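Local coordinates for DUF3887 domain-containing protein (Ruminococcus gnavus, PDB 4HYZ), which is of unknown function but has an NTF2-like fold and is probably exported, perhaps as a lipoprotein, at residues Q19-I24 with Y99-Y103; Y55-L59 with V110-M114; E2-P8 with Y73-I77; K13-R17 with K70-L74; I24-Q28 with I88-Y92. The contacts are given in a common frame with arbitrary orientation. Where two conformers were deposited one is given. Numbering follows the deposited sequence.

Interaction 1. Residues Q19-I24 with Y99-Y103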
# COMPACT_ATOMS: atom_id res chain seq x y z
N GLN A 19 -13.93 8.43 14.36
CA GLN A 19 -13.56 7.98 15.71
C GLN A 19 -12.18 8.46 16.11
O GLN A 19 -11.99 8.79 17.27
CB GLN A 19 -13.62 6.44 15.82
CG GLN A 19 -13.54 5.96 17.28
CD GLN A 19 -14.75 6.36 18.08
OE1 GLN A 19 -15.86 5.90 17.81
NE2 GLN A 19 -14.61 7.32 18.98
N ALA A 20 -11.21 8.50 15.15
CA ALA A 20 -9.84 8.94 15.42
C ALA A 20 -9.85 10.43 15.80
O ALA A 20 -9.17 10.84 16.74
CB ALA A 20 -8.96 8.71 14.19
N MSE A 21 -10.65 11.24 15.09
CA MSE A 21 -10.74 12.68 15.41
C MSE A 21 -11.35 12.89 16.81
O MSE A 21 -10.84 13.71 17.59
CB MSE A 21 -11.57 13.40 14.35
CG MSE A 21 -10.86 13.45 13.00
SE MSE A 21 -11.84 14.58 11.78
CE MSE A 21 -13.41 13.44 11.43
N GLU A 22 -12.38 12.11 17.15
CA GLU A 22 -13.01 12.18 18.49
C GLU A 22 -12.06 11.72 19.57
O GLU A 22 -11.94 12.36 20.59
CB GLU A 22 -14.27 11.31 18.53
CG GLU A 22 -15.43 12.00 17.86
CD GLU A 22 -16.57 11.10 17.44
OE1 GLU A 22 -16.42 9.86 17.49
OE2 GLU A 22 -17.59 11.66 16.98
N ASP A 23 -11.34 10.62 19.32
CA ASP A 23 -10.40 10.06 20.29
C ASP A 23 -9.18 10.98 20.51
O ASP A 23 -8.67 11.03 21.62
CB ASP A 23 -9.98 8.64 19.87
CG ASP A 23 -11.13 7.64 20.01
OD1 ASP A 23 -12.20 8.02 20.57
OD2 ASP A 23 -10.97 6.50 19.54
N ILE A 24 -8.74 11.71 19.48
CA ILE A 24 -7.62 12.65 19.65
C ILE A 24 -8.13 13.86 20.45
O ILE A 24 -7.40 14.36 21.31
CB ILE A 24 -6.94 13.04 18.32
CG1 ILE A 24 -6.15 11.84 17.77
CG2 ILE A 24 -6.04 14.29 18.46
CD1 ILE A 24 -5.90 11.91 16.27
N TYR A 99 -0.45 11.24 14.25
CA TYR A 99 -0.92 10.29 15.27
C TYR A 99 -1.19 8.92 14.65
O TYR A 99 -1.73 8.87 13.55
CB TYR A 99 -2.22 10.80 15.91
CG TYR A 99 -2.05 11.83 17.01
CD1 TYR A 99 -1.80 13.17 16.70
CD2 TYR A 99 -2.32 11.51 18.33
CE1 TYR A 99 -1.78 14.15 17.69
CE2 TYR A 99 -2.29 12.48 19.33
CZ TYR A 99 -2.02 13.80 19.00
OH TYR A 99 -2.01 14.76 19.98
N SER A 100 -0.87 7.83 15.36
CA SER A 100 -1.15 6.45 14.93
C SER A 100 -2.11 5.83 15.92
O SER A 100 -1.75 5.68 17.09
CB SER A 100 0.11 5.61 14.83
OG SER A 100 1.00 6.22 13.92
N LEU A 101 -3.31 5.50 15.46
CA LEU A 101 -4.36 4.89 16.26
C LEU A 101 -4.76 3.59 15.63
O LEU A 101 -4.83 3.49 14.41
CB LEU A 101 -5.59 5.83 16.36
CG LEU A 101 -5.57 6.93 17.42
CD1 LEU A 101 -4.49 7.97 17.14
CD2 LEU A 101 -6.89 7.64 17.48
N ALA A 102 -5.07 2.60 16.46
CA ALA A 102 -5.54 1.30 15.98
C ALA A 102 -6.75 0.90 16.78
O ALA A 102 -6.84 1.19 17.97
CB ALA A 102 -4.43 0.25 16.07
N TYR A 103 -7.69 0.23 16.12
CA TYR A 103 -8.96 -0.18 16.68
C TYR A 103 -9.23 -1.63 16.51
O TYR A 103 -8.84 -2.23 15.50
CB TYR A 103 -10.11 0.60 15.96
CG TYR A 103 -10.09 2.09 16.24
CD1 TYR A 103 -10.63 2.60 17.42
CD2 TYR A 103 -9.49 2.99 15.35
CE1 TYR A 103 -10.63 3.97 17.68
CE2 TYR A 103 -9.50 4.36 15.59
CZ TYR A 103 -10.05 4.85 16.77
OH TYR A 103 -10.03 6.19 17.07
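Q19 opens the contact with both backbone and side chain: its O lies 3.3 Å from Y103 OH and its CG 3.5 Å from the same oxygen. The Q19 side chain then turns along the helix, where NE2 donates to D23 OD1 at 3.0 Å, one turn on. A20 is small enough for the strand to come close, so that its CA sits 3.2 Å from Y103 OH and its CB 4.0 Å from L101 CD2; this is where the backbones are nearest, with A20 CA 6.9 Å from L101 CA. M21 (selenomethionine) points away from the strand, packing on I88 and F68, and E22 points sideways without reaching it. Segment 19-24 of helix 13-28 runs at 115° to segment 99-103 of strand 95-103, lying across the concave antiparallel sheet in the alpha+beta arrangement of the NTF2 clan, and the alternating residues Y99, L101 and Y103 all face it. D23 supplies the polar link: Y103 OH donates to D23 OD2 at 2.7 Å, approached at the ring edge, while OD1 forms a salt bridge with R38. I24 ends the segment in apolar packing. Its CG1 stands over a face of the Y99 ring, 4.2 Å from the centroid in a CH-pi contact, and lies 4.3 Å from L101 CD1, and I24 CD1 reaches Y99 CB at 3.9 Å. The Y99 hydroxyl hydrogen-bonds with those of Y92 and Y55.

Interaction 2. Residues Y55-L59 with V110-M114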
# COMPACT_ATOMS: atom_id res chain seq x y z
N TYR A 55 2.60 12.14 27.59
CA TYR A 55 2.02 12.55 26.31
C TYR A 55 1.52 14.03 26.41
O TYR A 55 1.75 14.82 25.50
CB TYR A 55 0.89 11.60 25.87
CG TYR A 55 -0.12 12.25 24.96
CD1 TYR A 55 0.16 12.50 23.62
CD2 TYR A 55 -1.37 12.65 25.45
CE1 TYR A 55 -0.76 13.13 22.79
CE2 TYR A 55 -2.30 13.30 24.63
CZ TYR A 55 -2.00 13.52 23.29
OH TYR A 55 -2.92 14.14 22.49
N LEU A 56 0.85 14.38 27.52
CA LEU A 56 0.33 15.73 27.75
C LEU A 56 1.46 16.76 27.79
O LEU A 56 1.29 17.85 27.25
CB LEU A 56 -0.52 15.82 29.02
CG LEU A 56 -1.85 15.02 29.08
CD1 LEU A 56 -2.59 15.33 30.37
CD2 LEU A 56 -2.76 15.31 27.86
N LYS A 57 2.62 16.40 28.39
CA LYS A 57 3.82 17.23 28.45
C LYS A 57 4.32 17.57 27.02
O LYS A 57 4.54 18.74 26.71
CB LYS A 57 4.94 16.53 29.25
CG LYS A 57 4.93 16.80 30.75
N ILE A 58 4.42 16.56 26.15
CA ILE A 58 4.85 16.70 24.75
C ILE A 58 3.77 17.47 23.96
O ILE A 58 4.11 18.34 23.15
CB ILE A 58 5.20 15.31 24.11
CG1 ILE A 58 6.38 14.65 24.85
CG2 ILE A 58 5.53 15.44 22.62
CD1 ILE A 58 6.38 13.12 24.83
N LEU A 59 2.48 17.16 24.21
CA LEU A 59 1.33 17.80 23.57
C LEU A 59 1.32 19.31 23.83
O LEU A 59 1.12 20.07 22.87
CB LEU A 59 -0.01 17.18 24.03
CG LEU A 59 -1.31 17.86 23.52
CD1 LEU A 59 -1.46 17.72 22.01
CD2 LEU A 59 -2.54 17.33 24.24
N VAL A 110 -6.83 -0.01 20.55
CA VAL A 110 -5.89 -1.05 20.98
C VAL A 110 -4.50 -0.40 21.05
O VAL A 110 -3.58 -0.97 21.62
CB VAL A 110 -5.89 -2.34 20.12
CG1 VAL A 110 -7.22 -3.09 20.24
CG2 VAL A 110 -5.56 -2.04 18.66
N SER A 111 -4.38 0.79 20.47
CA SER A 111 -3.10 1.51 20.37
C SER A 111 -3.35 2.99 20.08
O SER A 111 -4.24 3.33 19.32
CB SER A 111 -2.24 0.90 19.26
OG SER A 111 -0.98 1.55 19.19
N PHE A 112 -2.54 3.84 20.68
CA PHE A 112 -2.64 5.29 20.52
C PHE A 112 -1.25 5.85 20.66
O PHE A 112 -0.68 5.75 21.75
CB PHE A 112 -3.61 5.91 21.57
CG PHE A 112 -3.86 7.40 21.41
CD1 PHE A 112 -2.92 8.33 21.84
CD2 PHE A 112 -5.06 7.87 20.90
CE1 PHE A 112 -3.15 9.70 21.71
CE2 PHE A 112 -5.30 9.24 20.77
CZ PHE A 112 -4.33 10.15 21.15
N THR A 113 -0.70 6.43 19.59
CA THR A 113 0.66 6.99 19.61
C THR A 113 0.69 8.34 18.90
O THR A 113 0.15 8.51 17.81
CB THR A 113 1.64 5.99 18.96
OG1 THR A 113 1.77 4.88 19.84
CG2 THR A 113 3.02 6.57 18.72
N MSE A 114 1.35 9.30 19.54
CA MSE A 114 1.55 10.63 19.00
C MSE A 114 2.76 10.64 18.07
O MSE A 114 3.77 9.98 18.39
OXT MSE A 114 2.72 11.38 17.07
CB MSE A 114 1.76 11.62 20.13
CG MSE A 114 1.50 13.02 19.71
SE MSE A 114 2.49 14.20 20.80
CE MSE A 114 1.50 15.82 20.29
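An aromatic and selenium-containing cluster joins helix 49-60 to the C-terminal end of the chain, at the outermost strand of the sheet within this subunit. The edge of F112 points at the face of Y55 in a T-shaped pair, with centroids 5.8 Å apart, planes at 85° and a closest approach of 4.3 Å between Y55 CZ and F112 CE1. F112 is also engaged edge-to-face with W35, so the helical layer of this NTF2-like domain meets strand 109-113 through successive aromatic contacts. The C-terminal M114, a selenomethionine, extends its side chain with all three chi angles in t and runs beside the helix. Its CG lies near the plane of the Y55 ring, 3.8 Å from Y55 CE1, and its SE makes an oblique Met-aromatic contact 5.0 Å from that ring's centroid. Further out, M114 SE touches I58 CG2 at 3.8 Å, and M114 CE reaches L59 CA at 3.8 Å and L59 CD1 at 3.9 Å. Y55 OH hydrogen-bonds with Y99 OH on the adjoining strand.

Interaction 3. Residues E2-P8 with Y73-I77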
# COMPACT_ATOMS: atom_id res chain seq x y z
N GLU A 2 -0.74 -10.89 9.77
CA GLU A 2 -0.64 -10.09 8.54
C GLU A 2 -0.60 -8.59 8.83
O GLU A 2 -1.32 -8.10 9.68
CB GLU A 2 -1.84 -10.35 7.61
CG GLU A 2 -1.90 -11.68 6.90
CD GLU A 2 -3.25 -11.94 6.27
OE1 GLU A 2 -3.55 -11.32 5.22
OE2 GLU A 2 -4.01 -12.76 6.82
N ILE A 3 0.21 -7.86 8.06
CA ILE A 3 0.25 -6.41 8.06
C ILE A 3 -0.43 -6.03 6.77
O ILE A 3 -0.07 -6.55 5.70
CB ILE A 3 1.66 -5.78 8.20
CG1 ILE A 3 2.41 -6.35 9.42
CG2 ILE A 3 1.53 -4.22 8.23
CD1 ILE A 3 1.87 -5.91 10.82
N LEU A 4 -1.43 -5.14 6.86
CA LEU A 4 -2.21 -4.75 5.67
C LEU A 4 -1.98 -3.29 5.35
O LEU A 4 -1.85 -2.46 6.26
CB LEU A 4 -3.73 -5.03 5.89
CG LEU A 4 -4.16 -6.44 6.33
CD1 LEU A 4 -5.69 -6.48 6.57
CD2 LEU A 4 -3.77 -7.51 5.31
N LYS A 5 -1.94 -2.98 4.06
CA LYS A 5 -1.75 -1.59 3.60
C LYS A 5 -3.11 -0.97 3.23
O LYS A 5 -3.20 -0.07 2.40
CB LYS A 5 -0.73 -1.54 2.48
CG LYS A 5 0.71 -1.58 3.02
CD LYS A 5 1.75 -1.76 1.92
CE LYS A 5 3.09 -2.01 2.56
NZ LYS A 5 4.21 -1.82 1.61
N GLU A 6 -4.15 -1.39 3.94
CA GLU A 6 -5.54 -0.84 3.87
C GLU A 6 -6.27 -1.34 5.09
O GLU A 6 -5.72 -2.16 5.82
CB GLU A 6 -6.29 -1.25 2.57
CG GLU A 6 -6.52 -2.76 2.43
CD GLU A 6 -5.33 -3.53 1.90
OE1 GLU A 6 -4.70 -3.06 0.91
OE2 GLU A 6 -5.00 -4.59 2.48
N LEU A 7 -7.49 -0.88 5.32
CA LEU A 7 -8.24 -1.40 6.48
C LEU A 7 -8.64 -2.87 6.24
O LEU A 7 -9.01 -3.21 5.11
CB LEU A 7 -9.52 -0.58 6.72
CG LEU A 7 -9.34 0.87 7.21
CD1 LEU A 7 -10.65 1.67 6.98
CD2 LEU A 7 -8.81 0.94 8.66
N PRO A 8 -8.74 -3.69 7.30
CA PRO A 8 -9.31 -5.04 7.13
C PRO A 8 -10.81 -5.00 6.83
O PRO A 8 -11.44 -3.95 6.98
CB PRO A 8 -9.09 -5.70 8.50
CG PRO A 8 -8.09 -4.83 9.21
CD PRO A 8 -8.38 -3.44 8.71
N TYR A 73 -4.62 4.79 5.95
CA TYR A 73 -5.25 3.62 6.55
C TYR A 73 -4.41 2.37 6.42
O TYR A 73 -3.82 2.12 5.38
CB TYR A 73 -6.66 3.39 5.94
CG TYR A 73 -7.56 4.60 6.13
CD1 TYR A 73 -8.28 4.78 7.31
CD2 TYR A 73 -7.65 5.59 5.15
CE1 TYR A 73 -9.08 5.90 7.51
CE2 TYR A 73 -8.45 6.72 5.34
CZ TYR A 73 -9.18 6.86 6.52
OH TYR A 73 -9.97 7.97 6.75
N LEU A 74 -4.36 1.58 7.49
CA LEU A 74 -3.58 0.35 7.55
C LEU A 74 -4.38 -0.68 8.33
O LEU A 74 -5.45 -0.38 8.84
CB LEU A 74 -2.20 0.58 8.21
CG LEU A 74 -1.24 1.60 7.55
CD1 LEU A 74 -0.09 1.94 8.49
CD2 LEU A 74 -0.61 1.01 6.29
N GLY A 75 -3.86 -1.88 8.40
CA GLY A 75 -4.56 -2.94 9.12
C GLY A 75 -3.61 -4.01 9.59
O GLY A 75 -2.42 -4.03 9.23
N GLN A 76 -4.13 -4.89 10.42
CA GLN A 76 -3.37 -6.01 10.95
C GLN A 76 -4.30 -7.15 11.31
O GLN A 76 -5.40 -6.92 11.83
CB GLN A 76 -2.57 -5.57 12.20
CG GLN A 76 -1.62 -6.67 12.71
CD GLN A 76 -0.82 -6.30 13.94
OE1 GLN A 76 -0.90 -5.20 14.46
NE2 GLN A 76 -0.00 -7.22 14.43
N ILE A 77 -3.86 -8.36 11.05
CA ILE A 77 -4.52 -9.58 11.46
C ILE A 77 -3.56 -10.21 12.47
O ILE A 77 -2.40 -10.45 12.15
CB ILE A 77 -4.99 -10.50 10.31
CG1 ILE A 77 -6.09 -9.75 9.51
CG2 ILE A 77 -5.55 -11.80 10.90
CD1 ILE A 77 -6.30 -10.19 8.15
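Four backbone hydrogen bonds pair the N-terminal strand 2-4 with strand 65-78. E2 and I77 form one hydrogen-bonded antiparallel pair: E2 N donates to I77 O and I77 N to E2 O, each at 2.9 Å. L4 and G75 form the next, with L4 N to G75 O at 2.8 Å and G75 N to L4 O at 3.0 Å. Between them I3 and Q76 are a non-hydrogen-bonded pair, and Q76 CA adds a CA-H...O contact to E2 O at 3.2 Å. Strand 2-4 forms an outer strand of the five-stranded antiparallel sheet within this chain, while the L74 and Q76 backbones bond to G85 and Y83 on the next strand. L4 CD1 meets I77 CD1 at 4.1 Å on the face where G75 lacks a side chain; a CB there would clash with P8 CD and E6 O. After L4 the chain bends over strand 65-78, and L7 CG packs on Y73 CB at 3.9 Å. E6 O lies 3.2 Å from G75 N, at an angle too poor for a hydrogen bond. Several polar groups at this bend, within the tetramer interfaces, pair with other chains. K5 NZ hydrogen-bonds to K5 O and Y73 O of the second subunit, and Y73 O accepts from K5 NZ of that subunit. K5 N and E6 OE1 bond reciprocally with E6 OE1 and K5 N of the third subunit.

Interaction 4. Residues K13-R17 with K70-L74. With SO4 (sulfate ion), chain K; SO4 (sulfate ion), chain M.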
# COMPACT_ATOMS: atom_id res chain seq x y z
N LYS A 13 -13.47 3.60 6.20
CA LYS A 13 -12.63 4.80 6.33
C LYS A 13 -13.30 5.94 7.11
O LYS A 13 -12.69 6.46 8.03
CB LYS A 13 -12.17 5.31 4.97
CG LYS A 13 -11.17 4.40 4.28
CD LYS A 13 -10.78 5.00 2.95
CE LYS A 13 -10.23 3.99 1.96
NZ LYS A 13 -10.00 4.60 0.60
N GLU A 14 -14.51 6.31 6.72
CA GLU A 14 -15.29 7.39 7.32
C GLU A 14 -15.50 7.15 8.83
O GLU A 14 -15.26 8.05 9.61
CB GLU A 14 -16.63 7.50 6.56
CG GLU A 14 -17.44 8.77 6.79
CD GLU A 14 -18.86 8.76 6.24
OE1 GLU A 14 -19.36 7.69 5.83
OE2 GLU A 14 -19.50 9.84 6.28
N THR A 15 -15.88 5.92 9.25
CA THR A 15 -16.08 5.56 10.66
C THR A 15 -14.76 5.69 11.42
O THR A 15 -14.74 6.22 12.53
CB THR A 15 -16.64 4.14 10.76
OG1 THR A 15 -17.85 4.12 10.04
CG2 THR A 15 -16.94 3.70 12.20
N VAL A 16 -13.67 5.19 10.82
CA VAL A 16 -12.37 5.20 11.46
C VAL A 16 -11.87 6.64 11.60
O VAL A 16 -11.44 6.98 12.70
CB VAL A 16 -11.35 4.31 10.72
CG1 VAL A 16 -9.91 4.52 11.25
CG2 VAL A 16 -11.77 2.85 10.86
N ARG A 17 -11.96 7.47 10.54
CA ARG A 17 -11.53 8.86 10.59
C ARG A 17 -12.32 9.62 11.66
O ARG A 17 -11.73 10.32 12.45
CB ARG A 17 -11.68 9.55 9.21
CG ARG A 17 -11.28 11.04 9.20
CD ARG A 17 -11.48 11.71 7.84
NE ARG A 17 -11.55 13.18 7.94
CZ ARG A 17 -12.68 13.88 7.92
NH1 ARG A 17 -13.85 13.26 7.83
NH2 ARG A 17 -12.65 15.20 8.02
N LYS A 70 -4.78 14.96 6.49
CA LYS A 70 -4.93 13.70 5.76
C LYS A 70 -4.85 12.46 6.64
O LYS A 70 -4.19 12.46 7.68
CB LYS A 70 -3.86 13.59 4.67
CG LYS A 70 -4.06 14.55 3.52
CD LYS A 70 -2.94 14.41 2.48
N CYS A 71 -5.50 11.38 6.18
CA CYS A 71 -5.54 10.06 6.80
C CYS A 71 -4.88 9.05 5.91
O CYS A 71 -5.15 9.04 4.71
CB CYS A 71 -6.97 9.63 7.08
SG CYS A 71 -7.64 10.29 8.60
N THR A 72 -4.09 8.14 6.52
CA THR A 72 -3.47 6.95 5.89
C THR A 72 -4.00 5.74 6.64
O THR A 72 -3.81 5.65 7.84
CB THR A 72 -1.93 7.02 5.92
OG1 THR A 72 -1.49 8.23 5.35
CG2 THR A 72 -1.30 5.83 5.26
N TYR A 73 -4.62 4.79 5.95
CA TYR A 73 -5.25 3.62 6.55
C TYR A 73 -4.41 2.37 6.42
O TYR A 73 -3.82 2.12 5.38
CB TYR A 73 -6.66 3.39 5.94
CG TYR A 73 -7.56 4.60 6.13
CD1 TYR A 73 -8.28 4.78 7.31
CD2 TYR A 73 -7.65 5.59 5.15
CE1 TYR A 73 -9.08 5.90 7.51
CE2 TYR A 73 -8.45 6.72 5.34
CZ TYR A 73 -9.18 6.86 6.52
OH TYR A 73 -9.97 7.97 6.75
N LEU A 74 -4.36 1.58 7.49
CA LEU A 74 -3.58 0.35 7.55
C LEU A 74 -4.38 -0.68 8.33
O LEU A 74 -5.45 -0.38 8.84
CB LEU A 74 -2.20 0.58 8.21
CG LEU A 74 -1.24 1.60 7.55
CD1 LEU A 74 -0.09 1.94 8.49
CD2 LEU A 74 -0.61 1.01 6.29
S SO4 K . -5.97 5.01 1.28
O1 SO4 K . -7.23 5.74 1.12
O2 SO4 K . -5.24 5.07 0.00
O3 SO4 K . -5.15 5.60 2.36
O4 SO4 K . -6.21 3.57 1.64
S SO4 M . -13.11 6.29 -1.31
O1 SO4 M . -12.16 6.89 -0.34
O2 SO4 M . -14.48 6.57 -0.91
O3 SO4 M . -12.86 6.91 -2.61
O4 SO4 M . -12.94 4.83 -1.38
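Y73 (chi1 m) sends its ring from strand 65-78 to helix 13-28, spanning between segments 13-17 and 70-74, whose axes come within 10.2 Å. K13 has chi1 m and its other chi angles t, laying the aliphatic part over one ring face, K13 CG standing 3.7 Å from the centroid in a CH-pi contact. V16 reaches the ring edge, CG1 to Y73 CE1 at 4.1 Å. R17 has chi1 to chi3 in t; its CB lies 3.4 Å from Y73 OH and its CG 3.8 Å from C71 SG, while in the conformer given the guanidinium leads away. Y73 OH hydrogen-bonds to a glycerol. The extended K13 carries NZ past the ring to two sulfates, O1 of chain K at 3.0 Å and O1 of chain M at 3.3 Å; residues of the fourth subunit, K13 among them, also hydrogen-bond sulfate. Apolar stems pack on the tyrosine while a cationic end binds anions; both ions probably come from the crystallisation liquor, so a natural anion site is unproven.

Interaction 5. Residues I24-Q28 with I88-Y92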
# COMPACT_ATOMS: atom_id res chain seq x y z
N ILE A 24 -8.74 11.71 19.48
CA ILE A 24 -7.62 12.65 19.65
C ILE A 24 -8.13 13.86 20.45
O ILE A 24 -7.40 14.36 21.31
CB ILE A 24 -6.94 13.04 18.32
CG1 ILE A 24 -6.15 11.84 17.77
CG2 ILE A 24 -6.04 14.29 18.46
CD1 ILE A 24 -5.90 11.91 16.27
N GLU A 25 -9.39 14.29 20.23
CA GLU A 25 -9.98 15.38 21.02
C GLU A 25 -10.11 14.97 22.48
O GLU A 25 -9.87 15.78 23.35
CB GLU A 25 -11.36 15.77 20.48
CG GLU A 25 -11.31 16.51 19.15
CD GLU A 25 -12.61 16.49 18.37
OE1 GLU A 25 -13.56 15.77 18.76
OE2 GLU A 25 -12.64 17.13 17.30
N ILE A 26 -10.46 13.71 22.76
CA ILE A 26 -10.56 13.21 24.15
C ILE A 26 -9.15 13.19 24.76
O ILE A 26 -9.00 13.56 25.92
CB ILE A 26 -11.29 11.83 24.22
CG1 ILE A 26 -12.82 11.96 23.87
CG2 ILE A 26 -11.13 11.20 25.61
CD1 ILE A 26 -13.43 10.56 23.08
N ALA A 27 -8.11 12.79 23.99
CA ALA A 27 -6.72 12.82 24.47
C ALA A 27 -6.27 14.26 24.79
O ALA A 27 -5.68 14.49 25.84
CB ALA A 27 -5.78 12.21 23.44
N GLN A 28 -6.63 15.23 23.93
CA GLN A 28 -6.28 16.64 24.16
C GLN A 28 -7.03 17.27 25.34
O GLN A 28 -6.59 18.30 25.84
CB GLN A 28 -6.51 17.50 22.90
CG GLN A 28 -5.57 17.18 21.74
CD GLN A 28 -6.04 17.78 20.43
OE1 GLN A 28 -7.18 18.28 20.27
NE2 GLN A 28 -5.19 17.72 19.45
N ILE A 88 -3.12 9.79 11.14
CA ILE A 88 -3.85 11.03 10.85
C ILE A 88 -2.98 12.23 11.24
O ILE A 88 -2.32 12.23 12.27
CB ILE A 88 -5.26 11.05 11.53
CG1 ILE A 88 -6.06 12.36 11.22
CG2 ILE A 88 -5.19 10.74 13.03
CD1 ILE A 88 -7.58 12.29 11.61
N VAL A 89 -2.95 13.21 10.34
CA VAL A 89 -2.20 14.44 10.54
C VAL A 89 -3.01 15.35 11.45
O VAL A 89 -4.20 15.56 11.22
CB VAL A 89 -1.88 15.15 9.19
CG1 VAL A 89 -1.23 16.51 9.42
CG2 VAL A 89 -0.99 14.28 8.33
N VAL A 90 -2.37 15.87 12.50
CA VAL A 90 -2.98 16.85 13.39
C VAL A 90 -2.09 18.10 13.29
O VAL A 90 -0.88 18.04 13.53
CB VAL A 90 -3.22 16.36 14.83
CG1 VAL A 90 -3.95 17.43 15.62
CG2 VAL A 90 -4.03 15.06 14.84
N LYS A 91 -2.68 19.19 12.82
CA LYS A 91 -1.94 20.45 12.62
C LYS A 91 -2.07 21.33 13.87
O LYS A 91 -3.18 21.69 14.25
CB LYS A 91 -2.43 21.21 11.36
CG LYS A 91 -2.66 20.30 10.14
CD LYS A 91 -3.04 21.09 8.90
CE LYS A 91 -3.05 20.23 7.66
NZ LYS A 91 -3.62 20.94 6.50
N TYR A 92 -0.94 21.56 14.56
CA TYR A 92 -0.86 22.44 15.74
C TYR A 92 -0.14 23.71 15.33
O TYR A 92 0.46 23.74 14.24
CB TYR A 92 -0.13 21.76 16.91
CG TYR A 92 -0.83 20.54 17.47
CD1 TYR A 92 -1.88 20.67 18.38
CD2 TYR A 92 -0.43 19.26 17.12
CE1 TYR A 92 -2.55 19.54 18.87
CE2 TYR A 92 -1.06 18.13 17.63
CZ TYR A 92 -2.12 18.27 18.51
OH TYR A 92 -2.76 17.15 19.00
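I88 begins the contact from the strand side, its CG2 lying 3.5 Å from I24 CD1. V89 points away from the helix, as strand alternation requires, and its backbone pairs with strand 65-78. V90 turns back: CG2 is 3.9 Å from the same I24 CD1, and CG1 is 4.0 Å from Q28 NE2. I24 CD1 is thereby held against both branched residues, inside the concave side of the sheet where helix 13-28 rests in this NTF2-like fold. K91 is out of reach of the helix segment and forms a salt bridge with E67. Y92, at the end of strand 81-92, has a CA-to-CB bond directed sideways, yet its ring extends to the helix, where Q28 NE2 donates to Y92 OH at a short 2.5 Å, close to the ring plane. The hydroxyl also hydrogen-bonds with Y99 OH, and L59 of helix 49-60 packs beside it. An apolar contact at I24 thus gives way, one helical turn on, to a polar one at Q28, giving the buried tyrosine's hydroxyl hydrogen-bond partners.

How the interactions relate
From the N terminus, strand 2-4 pairs with 73-77 in interaction 3, closing a long loop that sets strand 2-4 at one edge of the chain's sheet. Helix 13-28 follows and makes three successive contacts across the sheet: interaction 4 with strand 65-78, interaction 1 with strand 95-103 and interaction 5 with strand 81-92. Interactions 3 and 4 end on the same strand and share Y73 and L74; interactions 1 and 5 share I24, the loop of 5 lies within that of 1, and each crosses both 3 and 4. Interaction 2, from helix 49-60 to the C terminus, crosses all four others. It meets 1 and 5 around the hydroxyls of Y55, Y99 and Y92, whereas 3 and 4 lie toward the subunit interfaces.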